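Local coordinates for ALDH21) (Physcomitrella patens subsp. patens, PDB 5MZ5), which oxidises succinic semialdehyde with NADP(+) as cofactor, as a tetrameric member of the aldehyde dehydrogenase family, at residues Arg153-Leu161 and Gly169-Phe177. Sequence-based numbering, arbitrary orientation.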
loop_
_atom_site.group_PDB
_atom_site.type_symbol
_atom_site.label_atom_id
_atom_site.label_comp_id
_atom_site.label_asym_id
_atom_site.label_seq_id
_atom_site.Cartn_x
_atom_site.Cartn_y
_atom_site.Cartn_z
ATOM N N ARG A 153 5.346 5.133 -11.269
ATOM C CA ARG A 153 4.882 4.685 -9.952
ATOM C C ARG A 153 4.547 3.211 -9.877
ATOM O O ARG A 153 3.708 2.828 -9.060
ATOM C CB ARG A 153 3.621 5.463 -9.548
ATOM C CG ARG A 153 3.943 6.757 -8.923
ATOM C CD ARG A 153 2.740 7.689 -8.829
ATOM N NE ARG A 153 3.226 8.909 -8.203
ATOM C CZ ARG A 153 3.786 9.908 -8.868
ATOM N NH1 ARG A 153 3.789 9.909 -10.198
ATOM N NH2 ARG A 153 4.309 10.936 -8.212
ATOM N N ILE A 154 5.177 2.381 -10.706
ATOM C CA ILE A 154 4.933 0.941 -10.622
ATOM C C ILE A 154 5.848 0.427 -9.495
ATOM O O ILE A 154 7.040 0.192 -9.696
ATOM C CB ILE A 154 5.115 0.189 -11.972
ATOM C CG1 ILE A 154 4.272 0.864 -13.088
ATOM C CG2 ILE A 154 4.753 -1.323 -11.793
ATOM C CD1 ILE A 154 4.607 0.441 -14.497
ATOM N N TYR A 155 5.285 0.315 -8.318
ATOM C CA TYR A 155 5.988 -0.125 -7.118
ATOM C C TYR A 155 5.966 -1.624 -6.955
ATOM O O TYR A 155 5.062 -2.316 -7.438
ATOM C CB TYR A 155 5.396 0.547 -5.854
ATOM C CG TYR A 155 5.480 2.056 -5.870
ATOM C CD1 TYR A 155 6.685 2.704 -6.121
ATOM C CD2 TYR A 155 4.351 2.841 -5.644
ATOM C CE1 TYR A 155 6.772 4.096 -6.131
ATOM C CE2 TYR A 155 4.430 4.237 -5.632
ATOM C CZ TYR A 155 5.644 4.859 -5.878
ATOM O OH TYR A 155 5.735 6.230 -5.905
ATOM N N GLY A 156 6.985 -2.115 -6.285
ATOM C CA GLY A 156 7.079 -3.514 -5.929
ATOM C C GLY A 156 7.134 -3.602 -4.418
ATOM O O GLY A 156 7.055 -2.584 -3.724
ATOM N N GLU A 157 7.283 -4.803 -3.896
ATOM C CA GLU A 157 7.357 -4.968 -2.447
ATOM C C GLU A 157 8.647 -5.634 -2.037
ATOM O O GLU A 157 9.174 -6.479 -2.750
ATOM C CB GLU A 157 6.237 -5.898 -1.933
ATOM C CG GLU A 157 4.793 -5.622 -2.316
ATOM C CD GLU A 157 3.901 -6.644 -1.631
ATOM O OE1 GLU A 157 3.666 -7.729 -2.220
ATOM O OE2 GLU A 157 3.545 -6.408 -0.452
ATOM N N HIS A 158 9.099 -5.305 -0.850
ATOM C CA HIS A 158 10.133 -6.020 -0.156
ATOM C C HIS A 158 9.358 -6.819 0.912
ATOM O O HIS A 158 8.652 -6.236 1.734
ATOM C CB HIS A 158 11.197 -5.132 0.473
ATOM C CG HIS A 158 12.259 -5.991 1.054
ATOM N ND1 HIS A 158 12.191 -6.424 2.370
ATOM C CD2 HIS A 158 13.252 -6.654 0.423
ATOM C CE1 HIS A 158 13.196 -7.271 2.513
ATOM N NE2 HIS A 158 13.863 -7.435 1.366
ATOM N N ILE A 159 9.398 -8.151 0.819
ATOM C CA ILE A 159 8.621 -8.985 1.731
ATOM C C ILE A 159 9.499 -9.862 2.622
ATOM O O ILE A 159 10.428 -10.510 2.127
ATOM C CB ILE A 159 7.504 -9.827 1.004
ATOM C CG1 ILE A 159 8.082 -10.849 -0.017
ATOM C CG2 ILE A 159 6.439 -8.921 0.356
ATOM C CD1 ILE A 159 7.039 -11.929 -0.564
ATOM N N PRO A 160 9.209 -9.915 3.946
ATOM C CA PRO A 160 9.927 -10.894 4.791
ATOM C C PRO A 160 9.315 -12.276 4.477
ATOM O O PRO A 160 8.100 -12.382 4.256
ATOM C CB PRO A 160 9.611 -10.438 6.213
ATOM C CG PRO A 160 8.270 -9.751 6.102
ATOM C CD PRO A 160 8.122 -9.230 4.691
ATOM N N LEU A 161 10.148 -13.302 4.324
ATOM C CA LEU A 161 9.626 -14.632 4.028
ATOM C C LEU A 161 9.910 -15.609 5.178
ATOM O O LEU A 161 9.467 -16.753 5.139
ATOM C CB LEU A 161 10.132 -15.154 2.671
ATOM C CG LEU A 161 9.531 -14.502 1.406
ATOM C CD1 LEU A 161 10.266 -14.981 0.168
ATOM C CD2 LEU A 161 8.018 -14.763 1.291
ATOM N N GLY A 169 16.042 -17.055 7.358
ATOM C CA GLY A 169 16.984 -16.444 6.432
ATOM C C GLY A 169 16.431 -16.149 5.053
ATOM O O GLY A 169 17.206 -15.874 4.137
ATOM N N LEU A 170 15.099 -16.164 4.892
ATOM C CA LEU A 170 14.476 -15.864 3.607
ATOM C C LEU A 170 13.791 -14.506 3.589
ATOM O O LEU A 170 13.153 -14.099 4.557
ATOM C CB LEU A 170 13.507 -16.980 3.146
ATOM C CG LEU A 170 14.070 -18.420 3.095
ATOM C CD1 LEU A 170 12.957 -19.461 2.868
ATOM C CD2 LEU A 170 15.134 -18.570 2.010
ATOM N N GLN A 171 13.948 -13.801 2.458
ATOM C CA GLN A 171 13.316 -12.516 2.160
ATOM C C GLN A 171 13.011 -12.541 0.665
ATOM O O GLN A 171 13.578 -13.347 -0.078
ATOM C CB GLN A 171 14.231 -11.322 2.547
ATOM C CG GLN A 171 15.438 -11.144 1.629
ATOM C CD GLN A 171 16.401 -10.107 2.121
ATOM O OE1 GLN A 171 16.104 -8.905 2.113
ATOM N NE2 GLN A 171 17.608 -10.547 2.470
ATOM N N GLY A 172 12.126 -11.677 0.242
ATOM C CA GLY A 172 11.738 -11.612 -1.156
ATOM C C GLY A 172 11.558 -10.215 -1.675
ATOM O O GLY A 172 11.221 -9.294 -0.920
ATOM N N ILE A 173 11.825 -10.045 -2.962
ATOM C CA ILE A 173 11.573 -8.806 -3.694
ATOM C C ILE A 173 10.522 -9.183 -4.734
ATOM O O ILE A 173 10.765 -10.056 -5.563
ATOM C CB ILE A 173 12.837 -8.165 -4.336
ATOM C CG1 ILE A 173 13.844 -7.719 -3.246
ATOM C CG2 ILE A 173 12.426 -6.980 -5.265
ATOM C CD1 ILE A 173 15.264 -7.547 -3.742
ATOM N N VAL A 174 9.348 -8.555 -4.644
ATOM C CA VAL A 174 8.236 -8.782 -5.562
ATOM C C VAL A 174 8.190 -7.601 -6.520
ATOM O O VAL A 174 8.061 -6.466 -6.081
ATOM C CB VAL A 174 6.887 -8.982 -4.822
ATOM C CG1 VAL A 174 5.773 -9.312 -5.809
ATOM C CG2 VAL A 174 6.999 -10.069 -3.761
ATOM N N LYS A 175 8.322 -7.869 -7.818
ATOM C CA LYS A 175 8.340 -6.841 -8.851
ATOM C C LYS A 175 7.365 -7.241 -9.957
ATOM O O LYS A 175 7.067 -8.417 -10.126
ATOM C CB LYS A 175 9.787 -6.706 -9.384
ATOM C CG LYS A 175 10.126 -5.423 -10.091
ATOM C CD LYS A 175 11.625 -5.209 -10.073
ATOM C CE LYS A 175 12.210 -5.056 -11.452
ATOM N NZ LYS A 175 13.642 -4.661 -11.381
ATOM N N LYS A 176 6.830 -6.249 -10.672
ATOM C CA LYS A 176 5.875 -6.452 -11.762
ATOM C C LYS A 176 6.539 -6.213 -13.102
ATOM O O LYS A 176 7.334 -5.285 -13.248
ATOM C CB LYS A 176 4.627 -5.577 -11.576
ATOM C CG LYS A 176 3.740 -6.030 -10.431
ATOM C CD LYS A 176 2.644 -5.027 -10.173
ATOM C CE LYS A 176 1.882 -5.311 -8.903
ATOM N NZ LYS A 176 0.684 -6.152 -9.168
ATOM N N PHE A 177 6.243 -7.080 -14.073
ATOM C CA PHE A 177 6.843 -7.030 -15.401
ATOM C C PHE A 177 5.793 -6.930 -16.496
ATOM O O PHE A 177 4.714 -7.492 -16.323
ATOM C CB PHE A 177 7.695 -8.304 -15.617
ATOM C CG PHE A 177 8.949 -8.358 -14.779
ATOM C CD1 PHE A 177 8.898 -8.746 -13.440
ATOM C CD2 PHE A 177 10.185 -8.027 -15.328
ATOM C CE1 PHE A 177 10.059 -8.758 -12.654
ATOM C CE2 PHE A 177 11.348 -8.061 -14.548
ATOM C CZ PHE A 177 11.280 -8.451 -13.224
HETATM O O HOH W 1 7.157 -3.610 -9.683
#
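Strands 156-160 and 170-177 run antiparallel as a beta hairpin, their axes 4.7 Å apart at closest approach and their directions 165° apart, with Glu157 facing Val174 and Ile159 facing Gly172 as hydrogen-bonded pairs, each tied twice. Beyond the non-hydrogen-bonded pair Pro160-Gln171, Leu161 N reaches Leu170 O (3.1 Å) from above the carbonyl plane. Where the strands diverge, a water accepts from Lys176 N (2.8 Å) and donates weakly to Tyr155 O.

On one face, the His158 imidazole, its CG anti to the backbone N (chi1 -175°) and so carried towards the neighbouring strand, donates from NE2 to a lone pair of Gln171 OE1 (2.8 Å, 144° at the hydrogen). The oxygen lies close to the ring plane, whereas the amide stands almost perpendicular to it. On the other face, Ile159 CD1 touches Val174 CG2 (3.7 Å), while Leu161 CD1 lies against the backbone of Gln171 and Gly172.

Strand 502-510 extends the sheet beyond 170-177, and Gly156, Glu157 and His158 pair antiparallel with a strand of a second subunit: this is the oligomerisation region of aldehyde dehydrogenases. The bent NE2 bond implies a proton on that nitrogen and, with Gly172 O over one ring face and Ile173 CG1 at the CD2 edge, probably helps to fix the ring.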